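Local coordinates for lipid Binding Protein (Caenorhabditis elegans, PDB 6C1Z), which binds a wide range of unsaturated fatty acids, oleic acid among them, and carries them from the lysosome to the nucleus to switch on longevity genes, at residues Phe8-Leu14 and Thr40-Ile46; Tyr23-Gly28 and His107-Phe111; Arg82-Thr86 and His98-Ile102; Gly118-Gln122 and Arg133-Lys137. One frame throughout, in Å; residues are numbered along the deposited sequence.

Contact 1: Phe8-Leu14 and Thr40-Ile46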
# COMPACT_ATOMS: atom_id res chain seq x y z
N PHE A 8 -0.68 -14.15 -3.25
CA PHE A 8 -0.51 -12.74 -3.56
C PHE A 8 0.61 -12.51 -4.56
O PHE A 8 0.70 -11.40 -5.13
CB PHE A 8 -0.17 -11.97 -2.28
CG PHE A 8 -1.33 -11.81 -1.33
CD1 PHE A 8 -1.70 -12.85 -0.46
CD2 PHE A 8 -2.05 -10.65 -1.29
CE1 PHE A 8 -2.75 -12.68 0.42
CE2 PHE A 8 -3.09 -10.47 -0.39
CZ PHE A 8 -3.46 -11.52 0.46
N ILE A 9 1.49 -13.48 -4.75
CA ILE A 9 2.69 -13.25 -5.55
C ILE A 9 2.31 -13.10 -7.02
O ILE A 9 1.58 -13.92 -7.59
CB ILE A 9 3.69 -14.39 -5.33
CG1 ILE A 9 4.26 -14.29 -3.92
CG2 ILE A 9 4.80 -14.36 -6.39
CD1 ILE A 9 5.02 -15.48 -3.47
N GLY A 10 2.80 -12.03 -7.64
CA GLY A 10 2.60 -11.80 -9.05
C GLY A 10 2.52 -10.32 -9.33
O GLY A 10 2.91 -9.50 -8.51
N ARG A 11 1.97 -9.98 -10.49
CA ARG A 11 1.86 -8.62 -10.97
C ARG A 11 0.39 -8.29 -11.15
O ARG A 11 -0.37 -9.10 -11.70
CB ARG A 11 2.66 -8.44 -12.28
CG ARG A 11 4.18 -8.32 -12.06
CD ARG A 11 5.04 -8.49 -13.31
NE ARG A 11 4.82 -7.42 -14.28
CZ ARG A 11 5.45 -6.25 -14.27
NH1 ARG A 11 6.35 -5.97 -13.34
NH2 ARG A 11 5.16 -5.35 -15.20
N TRP A 12 -0.01 -7.10 -10.73
CA TRP A 12 -1.40 -6.70 -10.57
C TRP A 12 -1.58 -5.30 -11.15
O TRP A 12 -0.73 -4.43 -10.93
CB TRP A 12 -1.76 -6.69 -9.07
CG TRP A 12 -1.59 -8.00 -8.35
CD1 TRP A 12 -0.48 -8.43 -7.66
CD2 TRP A 12 -2.56 -9.05 -8.22
NE1 TRP A 12 -0.70 -9.68 -7.13
CE2 TRP A 12 -1.97 -10.08 -7.46
CE3 TRP A 12 -3.89 -9.24 -8.69
CZ2 TRP A 12 -2.66 -11.24 -7.12
CZ3 TRP A 12 -4.55 -10.38 -8.35
CH2 TRP A 12 -3.93 -11.37 -7.59
N LYS A 13 -2.67 -5.09 -11.89
CA LYS A 13 -2.93 -3.84 -12.61
C LYS A 13 -4.15 -3.16 -11.99
O LYS A 13 -5.19 -3.80 -11.81
CB LYS A 13 -3.18 -4.11 -14.09
CG LYS A 13 -1.99 -4.68 -14.84
CD LYS A 13 -0.93 -3.64 -15.10
CE LYS A 13 0.19 -4.23 -15.92
NZ LYS A 13 1.14 -3.20 -16.43
N LEU A 14 -4.03 -1.86 -11.66
CA LEU A 14 -5.16 -1.16 -11.06
C LEU A 14 -6.32 -1.05 -12.05
O LEU A 14 -6.13 -0.60 -13.17
CB LEU A 14 -4.73 0.24 -10.62
CG LEU A 14 -5.80 1.02 -9.85
CD1 LEU A 14 -5.95 0.51 -8.44
CD2 LEU A 14 -5.51 2.51 -9.84
N THR A 40 -2.65 8.11 -12.22
CA THR A 40 -2.00 6.94 -12.77
C THR A 40 -2.79 5.67 -12.45
O THR A 40 -3.64 5.64 -11.55
CB THR A 40 -0.61 6.76 -12.18
OG1 THR A 40 -0.72 6.49 -10.78
CG2 THR A 40 0.25 7.99 -12.41
N SER A 41 -2.50 4.61 -13.20
CA SER A 41 -3.02 3.27 -12.94
C SER A 41 -1.80 2.37 -12.74
O SER A 41 -1.30 1.76 -13.70
CB SER A 41 -3.89 2.77 -14.10
OG SER A 41 -5.08 3.54 -14.18
N PRO A 42 -1.29 2.28 -11.51
CA PRO A 42 0.00 1.62 -11.28
C PRO A 42 -0.09 0.12 -11.45
O PRO A 42 -1.17 -0.47 -11.48
CB PRO A 42 0.34 1.99 -9.83
CG PRO A 42 -0.94 2.35 -9.21
CD PRO A 42 -1.81 2.90 -10.28
N THR A 43 1.09 -0.49 -11.57
CA THR A 43 1.26 -1.93 -11.52
C THR A 43 1.91 -2.27 -10.19
O THR A 43 2.94 -1.70 -9.83
CB THR A 43 2.15 -2.39 -12.67
OG1 THR A 43 1.49 -2.08 -13.90
CG2 THR A 43 2.40 -3.88 -12.60
N LEU A 44 1.30 -3.21 -9.47
CA LEU A 44 1.81 -3.64 -8.18
C LEU A 44 2.41 -5.02 -8.37
O LEU A 44 1.73 -5.95 -8.81
CB LEU A 44 0.68 -3.67 -7.15
CG LEU A 44 0.93 -4.39 -5.82
CD1 LEU A 44 2.09 -3.79 -5.07
CD2 LEU A 44 -0.33 -4.39 -4.96
N GLU A 45 3.69 -5.15 -8.07
CA GLU A 45 4.39 -6.42 -8.14
C GLU A 45 4.67 -6.86 -6.72
O GLU A 45 5.26 -6.11 -5.94
CB GLU A 45 5.70 -6.24 -8.91
CG GLU A 45 6.69 -7.37 -8.82
CD GLU A 45 7.97 -7.03 -9.53
OE1 GLU A 45 8.79 -6.24 -8.99
OE2 GLU A 45 8.13 -7.52 -10.66
N ILE A 46 4.27 -8.09 -6.41
CA ILE A 46 4.50 -8.69 -5.10
C ILE A 46 5.39 -9.90 -5.34
O ILE A 46 5.06 -10.79 -6.14
CB ILE A 46 3.19 -9.10 -4.42
CG1 ILE A 46 2.37 -7.87 -4.07
CG2 ILE A 46 3.46 -9.95 -3.17
CD1 ILE A 46 0.95 -8.20 -3.60

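Contact 2: Tyr23-Gly28 and His107-Phe111. With SO4 (sulfate ion), chain B.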
# COMPACT_ATOMS: atom_id res chain seq x y z
N TYR A 23 -7.54 10.49 0.27
CA TYR A 23 -6.60 9.88 1.21
C TYR A 23 -5.26 10.61 1.21
O TYR A 23 -4.70 10.92 2.27
CB TYR A 23 -6.44 8.38 0.92
CG TYR A 23 -5.23 7.82 1.60
CD1 TYR A 23 -5.26 7.47 2.94
CD2 TYR A 23 -4.04 7.70 0.91
CE1 TYR A 23 -4.13 7.00 3.57
CE2 TYR A 23 -2.89 7.25 1.53
CZ TYR A 23 -2.94 6.93 2.87
OH TYR A 23 -1.78 6.49 3.48
N LEU A 24 -4.72 10.88 0.03
CA LEU A 24 -3.46 11.61 -0.04
C LEU A 24 -3.58 13.00 0.58
O LEU A 24 -2.66 13.45 1.28
CB LEU A 24 -3.00 11.69 -1.49
CG LEU A 24 -2.62 10.36 -2.14
CD1 LEU A 24 -2.19 10.58 -3.60
CD2 LEU A 24 -1.51 9.65 -1.37
N LYS A 25 -4.70 13.69 0.34
CA LYS A 25 -4.91 14.98 0.98
C LYS A 25 -4.90 14.83 2.49
O LYS A 25 -4.28 15.62 3.21
CB LYS A 25 -6.22 15.60 0.51
CG LYS A 25 -6.52 17.00 1.06
CD LYS A 25 -7.79 17.54 0.44
CE LYS A 25 -8.19 18.88 1.02
NZ LYS A 25 -9.53 19.28 0.51
N GLU A 26 -5.59 13.80 3.00
CA GLU A 26 -5.69 13.62 4.44
C GLU A 26 -4.32 13.42 5.08
O GLU A 26 -4.07 13.91 6.18
CB GLU A 26 -6.63 12.44 4.72
CG GLU A 26 -6.79 12.06 6.18
CD GLU A 26 -7.61 13.06 6.95
OE1 GLU A 26 -8.24 13.94 6.33
OE2 GLU A 26 -7.64 12.97 8.19
N ILE A 27 -3.41 12.70 4.40
CA ILE A 27 -2.10 12.43 4.99
C ILE A 27 -1.10 13.55 4.74
O ILE A 27 0.05 13.47 5.20
CB ILE A 27 -1.49 11.07 4.59
CG1 ILE A 27 -1.18 11.03 3.10
CG2 ILE A 27 -2.43 9.92 4.97
CD1 ILE A 27 -0.25 9.91 2.70
N GLY A 28 -1.51 14.62 4.07
CA GLY A 28 -0.69 15.81 3.96
C GLY A 28 -0.01 16.02 2.64
O GLY A 28 0.88 16.88 2.56
N HIS A 107 0.75 12.05 9.71
CA HIS A 107 -0.46 11.26 9.86
C HIS A 107 -0.09 9.80 9.72
O HIS A 107 0.71 9.43 8.85
CB HIS A 107 -1.49 11.60 8.77
CG HIS A 107 -1.92 13.03 8.78
ND1 HIS A 107 -3.07 13.44 9.41
CD2 HIS A 107 -1.34 14.14 8.28
CE1 HIS A 107 -3.20 14.75 9.28
NE2 HIS A 107 -2.16 15.20 8.60
N SER A 108 -0.71 8.95 10.52
CA SER A 108 -0.50 7.52 10.43
C SER A 108 -1.55 6.93 9.51
O SER A 108 -2.63 7.50 9.31
CB SER A 108 -0.60 6.89 11.83
OG SER A 108 0.39 7.40 12.69
N SER A 109 -1.23 5.75 8.97
CA SER A 109 -2.12 5.06 8.05
C SER A 109 -2.13 3.57 8.36
O SER A 109 -1.20 3.02 8.95
CB SER A 109 -1.69 5.20 6.59
OG SER A 109 -1.83 6.53 6.12
N VAL A 110 -3.22 2.91 7.94
CA VAL A 110 -3.31 1.45 7.94
C VAL A 110 -3.62 1.00 6.53
O VAL A 110 -4.60 1.47 5.94
CB VAL A 110 -4.38 0.91 8.91
CG1 VAL A 110 -4.42 -0.61 8.87
CG2 VAL A 110 -4.07 1.38 10.30
N PHE A 111 -2.80 0.10 5.99
CA PHE A 111 -3.00 -0.46 4.67
C PHE A 111 -3.38 -1.93 4.80
O PHE A 111 -2.75 -2.67 5.54
CB PHE A 111 -1.73 -0.35 3.84
CG PHE A 111 -1.13 1.02 3.83
CD1 PHE A 111 -1.83 2.11 3.34
CD2 PHE A 111 0.14 1.23 4.32
CE1 PHE A 111 -1.24 3.39 3.34
CE2 PHE A 111 0.72 2.50 4.31
CZ PHE A 111 0.02 3.56 3.81
S SO4 B . -2.89 10.23 13.30
O1 SO4 B . -1.82 9.44 13.90
O2 SO4 B . -4.10 10.15 14.11
O3 SO4 B . -2.47 11.62 13.16
O4 SO4 B . -3.14 9.73 11.94
O HOH W 1 -4.97 11.27 9.63
O HOH W 2 1.82 12.26 6.93

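Contact 3: Arg82-Thr86 and His98-Ile102. With SO4 (sulfate ion), chain B.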
# COMPACT_ATOMS: atom_id res chain seq x y z
N ARG A 82 8.29 11.24 3.59
CA ARG A 82 8.34 11.25 5.04
C ARG A 82 8.70 9.86 5.54
O ARG A 82 8.45 8.85 4.88
CB ARG A 82 7.00 11.69 5.63
CG ARG A 82 6.64 13.11 5.28
CD ARG A 82 5.24 13.50 5.73
NE ARG A 82 5.06 14.94 5.56
CZ ARG A 82 3.93 15.61 5.78
NH1 ARG A 82 2.84 14.97 6.18
NH2 ARG A 82 3.90 16.92 5.60
N SER A 83 9.29 9.81 6.73
CA SER A 83 9.68 8.57 7.36
C SER A 83 8.64 8.15 8.38
O SER A 83 8.07 8.98 9.09
CB SER A 83 11.03 8.71 8.04
OG SER A 83 11.03 9.82 8.92
N TYR A 84 8.40 6.85 8.44
CA TYR A 84 7.39 6.27 9.32
C TYR A 84 7.98 5.04 9.99
O TYR A 84 8.94 4.44 9.49
CB TYR A 84 6.13 5.86 8.53
CG TYR A 84 5.43 7.01 7.86
CD1 TYR A 84 5.81 7.45 6.60
CD2 TYR A 84 4.40 7.68 8.49
CE1 TYR A 84 5.17 8.50 5.99
CE2 TYR A 84 3.76 8.73 7.89
CZ TYR A 84 4.14 9.14 6.64
OH TYR A 84 3.51 10.21 6.04
N ASN A 85 7.37 4.63 11.10
CA ASN A 85 7.68 3.35 11.73
C ASN A 85 6.58 2.40 11.27
O ASN A 85 5.42 2.56 11.65
CB ASN A 85 7.70 3.45 13.25
CG ASN A 85 8.98 4.06 13.78
OD1 ASN A 85 10.07 3.64 13.42
ND2 ASN A 85 8.85 5.06 14.63
N THR A 86 6.93 1.44 10.42
CA THR A 86 5.96 0.58 9.76
C THR A 86 6.10 -0.86 10.25
O THR A 86 7.20 -1.35 10.51
CB THR A 86 6.14 0.67 8.24
OG1 THR A 86 5.82 2.01 7.83
CG2 THR A 86 5.23 -0.32 7.54
N HIS A 98 0.71 -1.25 9.45
CA HIS A 98 0.54 -0.07 10.29
C HIS A 98 1.71 0.86 10.03
O HIS A 98 2.85 0.56 10.41
CB HIS A 98 0.45 -0.46 11.76
CG HIS A 98 -0.88 -1.03 12.13
ND1 HIS A 98 -1.23 -2.34 11.89
CD2 HIS A 98 -1.99 -0.43 12.63
CE1 HIS A 98 -2.47 -2.55 12.29
NE2 HIS A 98 -2.96 -1.40 12.73
N GLN A 99 1.44 1.96 9.36
CA GLN A 99 2.45 2.96 9.02
C GLN A 99 2.28 4.07 10.04
O GLN A 99 1.41 4.93 9.89
CB GLN A 99 2.23 3.43 7.59
CG GLN A 99 3.31 4.44 7.15
CD GLN A 99 3.05 5.00 5.77
OE1 GLN A 99 2.27 5.94 5.59
NE2 GLN A 99 3.70 4.42 4.77
N ASP A 100 3.12 4.06 11.08
CA ASP A 100 2.99 4.97 12.21
C ASP A 100 3.84 6.23 12.01
O ASP A 100 5.04 6.15 11.71
CB ASP A 100 3.40 4.30 13.52
CG ASP A 100 2.45 3.20 13.96
OD1 ASP A 100 1.29 3.17 13.51
OD2 ASP A 100 2.87 2.38 14.80
N LYS A 101 3.22 7.38 12.20
CA LYS A 101 3.95 8.63 12.09
C LYS A 101 5.05 8.70 13.14
O LYS A 101 4.99 8.07 14.21
CB LYS A 101 3.02 9.83 12.22
CG LYS A 101 2.39 10.05 13.58
CD LYS A 101 1.52 11.29 13.55
CE LYS A 101 0.86 11.56 14.88
NZ LYS A 101 0.01 12.77 14.81
N ILE A 102 6.08 9.45 12.80
CA ILE A 102 7.17 9.78 13.72
C ILE A 102 7.05 11.22 14.21
O ILE A 102 7.12 11.49 15.41
CB ILE A 102 8.54 9.51 13.07
CG1 ILE A 102 8.68 8.01 12.79
CG2 ILE A 102 9.69 10.00 13.95
CD1 ILE A 102 9.89 7.63 11.98
S SO4 B . -2.89 10.23 13.30
O1 SO4 B . -1.82 9.44 13.90
O2 SO4 B . -4.10 10.15 14.11
O3 SO4 B . -2.47 11.62 13.16
O4 SO4 B . -3.14 9.73 11.94
O HOH W 3 6.49 10.63 10.53
O HOH W 4 6.24 5.89 15.54

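Contact 4: Gly118-Gln122 and Arg133-Lys137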
# COMPACT_ATOMS: atom_id res chain seq x y z
N GLY A 118 -10.12 -13.85 -7.08
CA GLY A 118 -9.14 -13.67 -8.12
C GLY A 118 -8.61 -12.27 -8.26
O GLY A 118 -7.63 -12.07 -8.98
N LYS A 119 -9.21 -11.30 -7.59
CA LYS A 119 -8.76 -9.92 -7.63
C LYS A 119 -8.00 -9.61 -6.36
O LYS A 119 -8.14 -10.28 -5.34
CB LYS A 119 -9.94 -8.97 -7.77
CG LYS A 119 -10.67 -9.10 -9.11
CD LYS A 119 -11.66 -7.97 -9.32
CE LYS A 119 -11.86 -7.68 -10.80
NZ LYS A 119 -12.74 -6.51 -11.06
N LEU A 120 -7.19 -8.56 -6.42
CA LEU A 120 -6.48 -8.06 -5.26
C LEU A 120 -7.06 -6.70 -4.87
O LEU A 120 -7.23 -5.82 -5.72
CB LEU A 120 -4.98 -7.97 -5.52
CG LEU A 120 -4.11 -7.45 -4.38
CD1 LEU A 120 -2.72 -8.09 -4.45
CD2 LEU A 120 -3.99 -5.95 -4.44
N LEU A 121 -7.41 -6.57 -3.59
CA LEU A 121 -8.05 -5.37 -3.06
C LEU A 121 -7.13 -4.73 -2.03
O LEU A 121 -6.39 -5.43 -1.34
CB LEU A 121 -9.43 -5.67 -2.44
CG LEU A 121 -10.61 -5.78 -3.42
CD1 LEU A 121 -10.45 -6.96 -4.34
CD2 LEU A 121 -11.93 -5.87 -2.67
N GLN A 122 -7.15 -3.42 -1.99
CA GLN A 122 -6.45 -2.70 -0.94
C GLN A 122 -7.35 -1.64 -0.34
O GLN A 122 -8.20 -1.06 -1.02
CB GLN A 122 -5.19 -2.02 -1.43
CG GLN A 122 -4.16 -2.97 -1.98
CD GLN A 122 -2.86 -2.28 -2.24
OE1 GLN A 122 -2.78 -1.35 -3.05
NE2 GLN A 122 -1.81 -2.76 -1.59
N ARG A 133 -9.00 0.36 -3.43
CA ARG A 133 -8.42 0.09 -4.74
C ARG A 133 -8.59 -1.38 -5.07
O ARG A 133 -8.59 -2.23 -4.19
CB ARG A 133 -6.97 0.51 -4.82
CG ARG A 133 -6.90 1.95 -5.32
CD ARG A 133 -5.87 2.77 -4.65
NE ARG A 133 -4.66 2.90 -5.45
CZ ARG A 133 -4.50 3.77 -6.44
NH1 ARG A 133 -5.49 4.55 -6.82
NH2 ARG A 133 -3.35 3.84 -7.09
N GLU A 134 -8.78 -1.65 -6.36
CA GLU A 134 -8.94 -3.00 -6.86
C GLU A 134 -8.01 -3.21 -8.05
O GLU A 134 -7.92 -2.35 -8.94
CB GLU A 134 -10.40 -3.20 -7.28
CG GLU A 134 -10.71 -4.56 -7.83
CD GLU A 134 -12.16 -4.65 -8.27
OE1 GLU A 134 -12.59 -3.79 -9.06
OE2 GLU A 134 -12.86 -5.57 -7.81
N PHE A 135 -7.35 -4.37 -8.08
CA PHE A 135 -6.38 -4.75 -9.10
C PHE A 135 -6.74 -6.11 -9.68
O PHE A 135 -7.35 -6.96 -9.02
CB PHE A 135 -4.98 -4.94 -8.50
CG PHE A 135 -4.37 -3.71 -7.86
CD1 PHE A 135 -4.79 -3.24 -6.63
CD2 PHE A 135 -3.33 -3.03 -8.50
CE1 PHE A 135 -4.22 -2.14 -6.07
CE2 PHE A 135 -2.75 -1.91 -7.95
CZ PHE A 135 -3.19 -1.47 -6.73
N VAL A 136 -6.37 -6.31 -10.95
CA VAL A 136 -6.51 -7.60 -11.62
C VAL A 136 -5.12 -8.15 -11.95
O VAL A 136 -4.15 -7.40 -12.14
CB VAL A 136 -7.36 -7.53 -12.90
CG1 VAL A 136 -8.72 -6.98 -12.59
CG2 VAL A 136 -6.65 -6.71 -13.98
N LYS A 137 -5.03 -9.47 -12.02
CA LYS A 137 -3.76 -10.10 -12.35
C LYS A 137 -3.30 -9.68 -13.74
O LYS A 137 -4.08 -9.72 -14.70
CB LYS A 137 -3.91 -11.61 -12.27
CG LYS A 137 -2.63 -12.36 -11.95
CD LYS A 137 -2.13 -12.03 -10.55
CE LYS A 137 -0.91 -12.84 -10.16
NZ LYS A 137 -1.25 -14.28 -9.99
O HOH W 5 -7.75 -10.87 -11.37

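Contact 1: Phe8-Leu14 and Thr40-Ile46
Lys13 and Thr43 face each other across a non-hydrogen-bonded pair, and the lysine NZ bonds the threonine OG1 at 2.8 Å. A bend at chi2 of -74° folds the lysine chain over, bringing CD and CE against the same hydroxyl. With an alanine in place of Lys13, the Thr43 hydroxyl would probably lose this donor and its methyl the cover of CE. On the same face the Arg11 guanidinium receives Thr43 CG2 over one side and Glu45 OE2 at its edge, a long salt bridge of 3.6 Å from NH1; Arg11 NE pairs more firmly with Glu138 at the C-terminus. On the other face Trp12, Leu44 and Ile46 meet. Ile46 sets CD1 against Phe8 CB (4.1 Å), and Trp12 CB rests near Leu44 CB. The indole is held by its NE1, which bonds Phe8 O at 3.0 Å in the ring plane. Beneath these groups lies the ladder: Gly10 and Ile46 exchange two backbone bonds, Trp12 and Leu44 two more, and Leu14 N reaches Pro42 O. Gly10, at phi 148°, has a backbone that calls for glycine. Strands 10-18 and 43-49, separated in sequence by the two helices, join as antiparallel neighbours in the beta-barrel of the fatty acid-binding protein fold.

Contact 2: Tyr23-Gly28 and His107-Phe111
Helix 23-27 and strand 109-111 run roughly antiparallel, at 146°, with axes 11.5 Å apart, and the backbones come closest where Ile27 faces His107, CA to CA 5.3 Å. In the fatty acid-binding protein fold this is where the helix-turn-helix lid meets the barrel; the helix here ends in a Schellman motif, with Gly28 at positive phi and its N bonded to Lys25 O. The last turn also carries part of a nuclear localization signal, assigned by similarity.

His107 points its CB toward the helix and lays its imidazole under the terminal turn. Glu26 O sits over the centre of one ring face, 3.2 Å above the plane, so the carbonyl meets the ring's pi surface and makes no hydrogen bond with either nitrogen. Chi1 of -60°, with CG opposite the carbonyl carbon, turns the ring to that position. At its rim ND1 bonds a water, which also makes weak bonds to Glu26 OE2 and a sulfate probably left by the crystallisation liquor. A second water accepts from His107 N and donates to Ile27 O. The sulfate itself takes Ser108 N at O4, and Lys101 is another of its partners.

Deeper in, Tyr23 stretches out with chi1 at 164°, and its side chain crosses that of Phe111 at about a right angle. Strand 119-126 adds Ser126, which touches Tyr23, Ile27, His107 and Ser109. Ile27 CG2 closes on Ser109 OG, and the same oxygen is hydrogen-bonded to Tyr23 OH at 2.6 Å, near the tyrosine ring plane, while Phe111 CE1 approaches that phenol oxygen to 3.1 Å.

Contact 3: Arg82-Thr86 and His98-Ile102
An amide lies flat on an aromatic ring: the Gln99 carboxamide stacks on Tyr84 with the two planes 18° apart and OE1 centred 3.7 Å above the ring. The glutamine chain is extended, with CG opposite the backbone N, and this carries its CG to 3.4 Å from Tyr84 CG before the amide passes over the ring. Gln99 NE2 is bonded to Glu76 OE1, which also takes Thr86 OG1, so the amide is held from beyond the stack; Tyr84 OH bonds Asp80. A serine in place of Tyr84 would probably strip the Gln99 amide of the surface it stacks on and leave Asp80 without its phenol partner.

The segments belong to a beta hairpin of the barrel wall, strands 83-91 and 94-101; the axes of 83-86 and 98-101 approach to 4.5 Å at 133°. Asn85 and Asp100 form the hydrogen-bonded pair, with two 2.8 Å bonds, Asn85 N to Asp100 O and Asp100 N to Asn85 O. The first donor lies in the plane of its carbonyl, whereas Asp100 N stands 38° out of the plane of the Asn85 carbonyl. One step on, Thr86 CA directs its hydrogen to His98 O.

Toward Ile102 the strands part and water fills in. One molecule spans Ser83 O and Ile102 N, and another links Asn85 ND2 to Lys101 O. Ile102 leans back across the seam, its CG1 3.5 Å from Asn85 ND2 and its CD1 near Ser83 O. Lys101 CB points away, and its NZ bonds both Glu104 O and a bound sulfate ion.

Contact 4: Gly118-Gln122 and Arg133-Lys137
Chi1 of -62° at Phe135 and of -180° at Leu120 turn ring and isobutyl group alongside each other, pointing the same way, until Leu120 CD2 is 3.6 Å from Phe135 CD1. At Gln122, chi1 of -61° and an extended chain bring the amide obliquely up to the same ring, the two planes nearly perpendicular; OE1 stops 3.4 Å from Phe135 CE1. That oxygen accepts from Tyr124 OH and Gln122 NE2 is bonded to Thr113 OG1, so both ends of the buried amide are satisfied and its rotation is probably fixed. Trp12 and Leu44 pack against Phe135 on this face.

The two segments form the open end of the hairpin of strands 119-126 and 129-137, which closes the sequence of the fatty acid-binding protein barrel. Leu120 with Phe135 and Gln122 with Arg133 are hydrogen-bonded pairs with two backbone bonds each, and a water extends the ladder from Gly118 O to Lys137 N. Arg133 directs its guanidinium away from residues 118-122, toward Ser17, which NH1 bonds, and the ring of Phe20, with which it makes a cation-pi contact.

On the other face Leu121 pairs with Glu134, whose carboxylate swings toward Lys119. The lysine stretches past it: CD rests 3.1 Å from Glu134 OE2, CE touches Val136 CG1 at 3.7 Å, and NZ completes a salt bridge to Glu134 OE1 at 3.4 Å.

All four contacts reach one antiparallel barrel sheet. Contacts 1 and 4, centres 8 Å apart, share a wall: strands 10-18 and 129-137 are neighbours, joined by Lys13 N to Val136 O at 2.8 Å, linking first strand to last. Contacts 2 and 3, centres 11 Å apart, meet through strands 94-101 and 109-116 and the sulfate, and contact 3 is nested in the loop that contact 2 closes. Contact 1 lies about 21 Å from contact 2 and 23 Å from contact 3, across the chain's centre. In sequence contacts 1 and 2 interleave, because the lid helices lie between strands 10-18 and 43-49. Contacts 1, 3 and 4 lie within the wall; contact 2 sets the lid against it.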